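Local coordinates for TT1561 protein (PDB 1UF3), which is of unknown function but binds calcium ions and, as a member of the calcineurin-like metallophosphoesterase superfamily, is probably a metal-dependent phosphoesterase, at residues Thr4-Gly16 against Pro204-Arg218. Numbering follows the deposited sequence.
Sequences TVRYILATSNPMG and PGDLSEGEYSLLDLR
Strands 7-12 and 211-216 pair antiparallel, with I8-L215 and A10-S213 as hydrogen-bonded pairs. A10 N to S213 O (2.9 Å) is nearly straight. L217 N carries the ladder on to R6 O. At the other end L207 N closes on S12 O at 2.9 Å.

Hydroxyls add to this end. T11 OG1, anti to the backbone N, donates to E211 O at 2.8 Å. The S12 OG contact with G205 O is doubtfully short.

These are neighbouring strands of a six-stranded mixed sheet, part of the metallophosphoesterase fold. Strands 35-39 and 221-226 flank the pair.

Apolar contacts line both faces. On one, P204 CB meets A10 CB at 3.6 Å, and I8 CD1 touches L217 CD1. On the other, L9 CD1 reaches Y212 CD1 (3.7 Å).

The charged end lies by the subunit interface, where R6 N and Y7 N bond D34 OD2, a calcium ligand. R6 NH2 bridges to D216 OD2 (3.2 Å) on its syn side, with OD2 tilted from the guanidinium plane; guanidinium and carboxylate planes are 57° apart. R6 NH2 also bonds A33 O of the second subunit. Y7 CZ sits over one guanidinium face, offset toward its rim, and R6 CD packs on R218 CD at 3.5 Å. An alanine in place of R6 is likely to leave D216 without its salt-bridge mate and a gap beside R218. D216 OD1 also takes A219 N.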
# COMPACT_ATOMS: atom_id res chain seq x y z
N THR A 4 -3.85 -3.86 -11.82
CA THR A 4 -4.41 -3.88 -13.18
C THR A 4 -4.64 -2.48 -13.70
O THR A 4 -4.89 -1.55 -12.95
CB THR A 4 -5.76 -4.60 -13.24
OG1 THR A 4 -6.49 -4.32 -12.03
CG2 THR A 4 -5.59 -6.08 -13.45
N VAL A 5 -4.56 -2.32 -15.01
CA VAL A 5 -4.79 -1.01 -15.59
C VAL A 5 -6.29 -0.76 -15.81
O VAL A 5 -6.93 -1.53 -16.52
CB VAL A 5 -4.12 -0.91 -16.95
CG1 VAL A 5 -4.54 0.42 -17.63
CG2 VAL A 5 -2.61 -1.01 -16.79
N ARG A 6 -6.82 0.29 -15.21
CA ARG A 6 -8.22 0.66 -15.39
C ARG A 6 -8.31 2.07 -15.99
O ARG A 6 -9.13 2.31 -16.87
CB ARG A 6 -9.01 0.63 -14.07
CG ARG A 6 -10.48 1.08 -14.28
CD ARG A 6 -11.43 0.78 -13.10
NE ARG A 6 -12.72 1.44 -13.31
CZ ARG A 6 -13.63 1.69 -12.37
NH1 ARG A 6 -13.42 1.33 -11.11
NH2 ARG A 6 -14.73 2.37 -12.68
N TYR A 7 -7.47 2.98 -15.49
CA TYR A 7 -7.45 4.36 -15.96
C TYR A 7 -6.19 4.68 -16.72
O TYR A 7 -5.08 4.37 -16.28
CB TYR A 7 -7.59 5.32 -14.78
CG TYR A 7 -8.88 5.11 -14.04
CD1 TYR A 7 -8.96 4.20 -12.97
CD2 TYR A 7 -10.05 5.73 -14.48
CE1 TYR A 7 -10.18 3.93 -12.36
CE2 TYR A 7 -11.28 5.46 -13.88
CZ TYR A 7 -11.33 4.55 -12.82
OH TYR A 7 -12.55 4.25 -12.27
N ILE A 8 -6.36 5.30 -17.88
CA ILE A 8 -5.24 5.66 -18.72
C ILE A 8 -5.22 7.16 -18.99
O ILE A 8 -6.22 7.73 -19.46
CB ILE A 8 -5.32 4.95 -20.05
CG1 ILE A 8 -5.29 3.43 -19.86
CG2 ILE A 8 -4.20 5.39 -20.94
CD1 ILE A 8 -5.70 2.73 -21.13
N LEU A 9 -4.08 7.79 -18.68
CA LEU A 9 -3.88 9.22 -18.93
C LEU A 9 -3.37 9.26 -20.38
O LEU A 9 -2.37 8.61 -20.74
CB LEU A 9 -2.84 9.78 -17.96
CG LEU A 9 -2.54 11.27 -18.01
CD1 LEU A 9 -3.81 12.05 -17.76
CD2 LEU A 9 -1.47 11.61 -16.95
N ALA A 10 -4.08 10.00 -21.23
CA ALA A 10 -3.73 10.06 -22.65
C ALA A 10 -3.75 11.45 -23.30
O ALA A 10 -4.42 12.36 -22.83
CB ALA A 10 -4.67 9.14 -23.42
N THR A 11 -3.00 11.59 -24.38
CA THR A 11 -2.89 12.84 -25.11
C THR A 11 -2.12 12.55 -26.38
O THR A 11 -1.55 11.44 -26.55
CB THR A 11 -2.13 13.92 -24.31
OG1 THR A 11 -2.26 15.18 -24.96
CG2 THR A 11 -0.63 13.58 -24.23
N SER A 12 -2.08 13.53 -27.28
CA SER A 12 -1.38 13.38 -28.55
C SER A 12 -0.67 14.66 -29.00
O SER A 12 -0.83 15.72 -28.42
CB SER A 12 -2.36 12.98 -29.65
OG SER A 12 -3.27 14.06 -29.86
N ASN A 13 0.12 14.52 -30.04
CA ASN A 13 0.81 15.64 -30.66
C ASN A 13 1.35 16.75 -29.76
O ASN A 13 1.02 17.90 -29.95
CB ASN A 13 -0.13 16.25 -31.70
CG ASN A 13 0.59 17.12 -32.70
OD1 ASN A 13 1.40 16.63 -33.49
ND2 ASN A 13 0.30 18.42 -32.67
N PRO A 14 2.19 16.42 -28.76
CA PRO A 14 2.73 17.47 -27.89
C PRO A 14 3.66 18.47 -28.63
O PRO A 14 3.90 19.58 -28.16
CB PRO A 14 3.47 16.68 -26.80
CG PRO A 14 3.87 15.40 -27.52
CD PRO A 14 2.61 15.08 -28.30
N MSE A 15 4.18 18.05 -29.78
CA MSE A 15 5.06 18.87 -30.61
C MSE A 15 6.21 19.59 -29.89
O MSE A 15 6.41 20.80 -30.07
CB MSE A 15 4.23 19.90 -31.41
CG MSE A 15 3.47 19.35 -32.61
SE MSE A 15 4.56 18.93 -34.14
CE MSE A 15 4.83 20.77 -34.76
N GLY A 16 6.96 18.85 -29.08
CA GLY A 16 8.10 19.44 -28.38
C GLY A 16 7.83 20.36 -27.22
O GLY A 16 8.77 20.92 -26.64
N PRO A 204 -7.83 11.54 -27.55
CA PRO A 204 -7.53 12.06 -26.22
C PRO A 204 -7.28 13.55 -26.10
O PRO A 204 -7.35 14.10 -25.01
CB PRO A 204 -6.33 11.23 -25.79
CG PRO A 204 -5.60 11.04 -27.07
CD PRO A 204 -6.73 10.68 -28.03
N GLY A 205 -7.00 14.20 -27.22
CA GLY A 205 -6.72 15.62 -27.17
C GLY A 205 -5.34 15.94 -27.73
O GLY A 205 -4.53 15.04 -27.98
N ASP A 206 -5.08 17.23 -27.91
CA ASP A 206 -3.81 17.69 -28.45
C ASP A 206 -3.08 18.44 -27.32
O ASP A 206 -3.53 19.51 -26.88
CB ASP A 206 -4.10 18.63 -29.64
CG ASP A 206 -2.86 18.99 -30.39
OD1 ASP A 206 -1.88 19.34 -29.73
OD2 ASP A 206 -2.86 18.90 -31.63
N LEU A 207 -1.95 17.89 -26.85
CA LEU A 207 -1.20 18.52 -25.75
C LEU A 207 -0.61 19.88 -26.15
O LEU A 207 -0.36 20.73 -25.30
CB LEU A 207 -0.07 17.61 -25.24
CG LEU A 207 0.09 17.38 -23.73
CD1 LEU A 207 1.56 17.28 -23.38
CD2 LEU A 207 -0.54 18.46 -22.93
N SER A 208 -0.35 20.06 -27.44
CA SER A 208 0.17 21.34 -27.93
C SER A 208 -0.90 22.40 -27.67
O SER A 208 -0.60 23.58 -27.59
CB SER A 208 0.48 21.28 -29.43
OG SER A 208 -0.71 21.36 -30.21
N GLU A 209 -2.15 21.96 -27.52
CA GLU A 209 -3.26 22.87 -27.24
C GLU A 209 -3.59 22.72 -25.77
O GLU A 209 -4.61 23.26 -25.30
CB GLU A 209 -4.48 22.51 -28.08
CG GLU A 209 -4.24 22.41 -29.58
CD GLU A 209 -3.87 23.74 -30.23
OE1 GLU A 209 -3.63 23.76 -31.45
OE2 GLU A 209 -3.82 24.77 -29.52
N GLY A 210 -2.73 21.99 -25.06
CA GLY A 210 -2.91 21.76 -23.63
C GLY A 210 -3.91 20.67 -23.24
O GLY A 210 -4.09 20.41 -22.05
N GLU A 211 -4.54 20.03 -24.21
CA GLU A 211 -5.56 19.02 -23.91
C GLU A 211 -5.11 17.59 -23.59
O GLU A 211 -4.12 17.09 -24.14
CB GLU A 211 -6.56 18.92 -25.06
CG GLU A 211 -6.93 20.24 -25.73
CD GLU A 211 -7.73 20.02 -26.99
OE1 GLU A 211 -7.36 19.12 -27.78
OE2 GLU A 211 -8.73 20.75 -27.21
N TYR A 212 -5.88 16.93 -22.73
CA TYR A 212 -5.65 15.54 -22.38
C TYR A 212 -6.94 14.95 -21.83
O TYR A 212 -7.89 15.68 -21.50
CB TYR A 212 -4.52 15.40 -21.35
CG TYR A 212 -4.91 15.90 -19.98
CD1 TYR A 212 -5.49 15.06 -19.05
CD2 TYR A 212 -4.73 17.24 -19.65
CE1 TYR A 212 -5.91 15.54 -17.81
CE2 TYR A 212 -5.14 17.74 -18.42
CZ TYR A 212 -5.73 16.89 -17.50
OH TYR A 212 -6.13 17.42 -16.30
N SER A 213 -6.96 13.62 -21.73
CA SER A 213 -8.09 12.87 -21.22
C SER A 213 -7.60 11.77 -20.25
O SER A 213 -6.46 11.30 -20.33
CB SER A 213 -8.84 12.19 -22.37
OG SER A 213 -9.36 13.10 -23.34
N LEU A 214 -8.48 11.38 -19.34
CA LEU A 214 -8.21 10.28 -18.43
C LEU A 214 -9.33 9.30 -18.81
O LEU A 214 -10.51 9.57 -18.55
CB LEU A 214 -8.36 10.69 -16.97
CG LEU A 214 -8.11 9.52 -15.99
CD1 LEU A 214 -6.60 9.14 -15.98
CD2 LEU A 214 -8.55 9.90 -14.60
N LEU A 215 -8.97 8.22 -19.48
CA LEU A 215 -9.95 7.23 -19.90
C LEU A 215 -10.24 6.20 -18.81
O LEU A 215 -9.32 5.72 -18.13
CB LEU A 215 -9.50 6.46 -21.13
CG LEU A 215 -8.49 6.91 -22.19
CD1 LEU A 215 -8.86 6.20 -23.46
CD2 LEU A 215 -8.45 8.42 -22.37
N ASP A 216 -11.51 5.86 -18.66
CA ASP A 216 -11.95 4.84 -17.72
C ASP A 216 -12.26 3.65 -18.62
O ASP A 216 -13.34 3.57 -19.22
CB ASP A 216 -13.21 5.28 -16.97
CG ASP A 216 -13.75 4.19 -16.04
OD1 ASP A 216 -13.48 3.02 -16.31
OD2 ASP A 216 -14.44 4.50 -15.05
N LEU A 217 -11.30 2.73 -18.73
CA LEU A 217 -11.45 1.55 -19.59
C LEU A 217 -12.69 0.72 -19.38
O LEU A 217 -13.33 0.31 -20.35
CB LEU A 217 -10.25 0.62 -19.45
CG LEU A 217 -9.05 0.86 -20.34
CD1 LEU A 217 -7.90 -0.02 -19.87
CD2 LEU A 217 -9.42 0.54 -21.79
N ARG A 218 -13.03 0.44 -18.13
CA ARG A 218 -14.19 -0.38 -17.85
C ARG A 218 -15.49 0.29 -18.26
O ARG A 218 -16.41 -0.37 -18.72
CB ARG A 218 -14.23 -0.75 -16.37
CG ARG A 218 -13.00 -1.53 -15.92
CD ARG A 218 -13.13 -1.99 -14.47
NE ARG A 218 -13.95 -3.19 -14.38
CZ ARG A 218 -14.53 -3.62 -13.27
NH1 ARG A 218 -14.38 -2.96 -12.13
NH2 ARG A 218 -15.26 -4.73 -13.30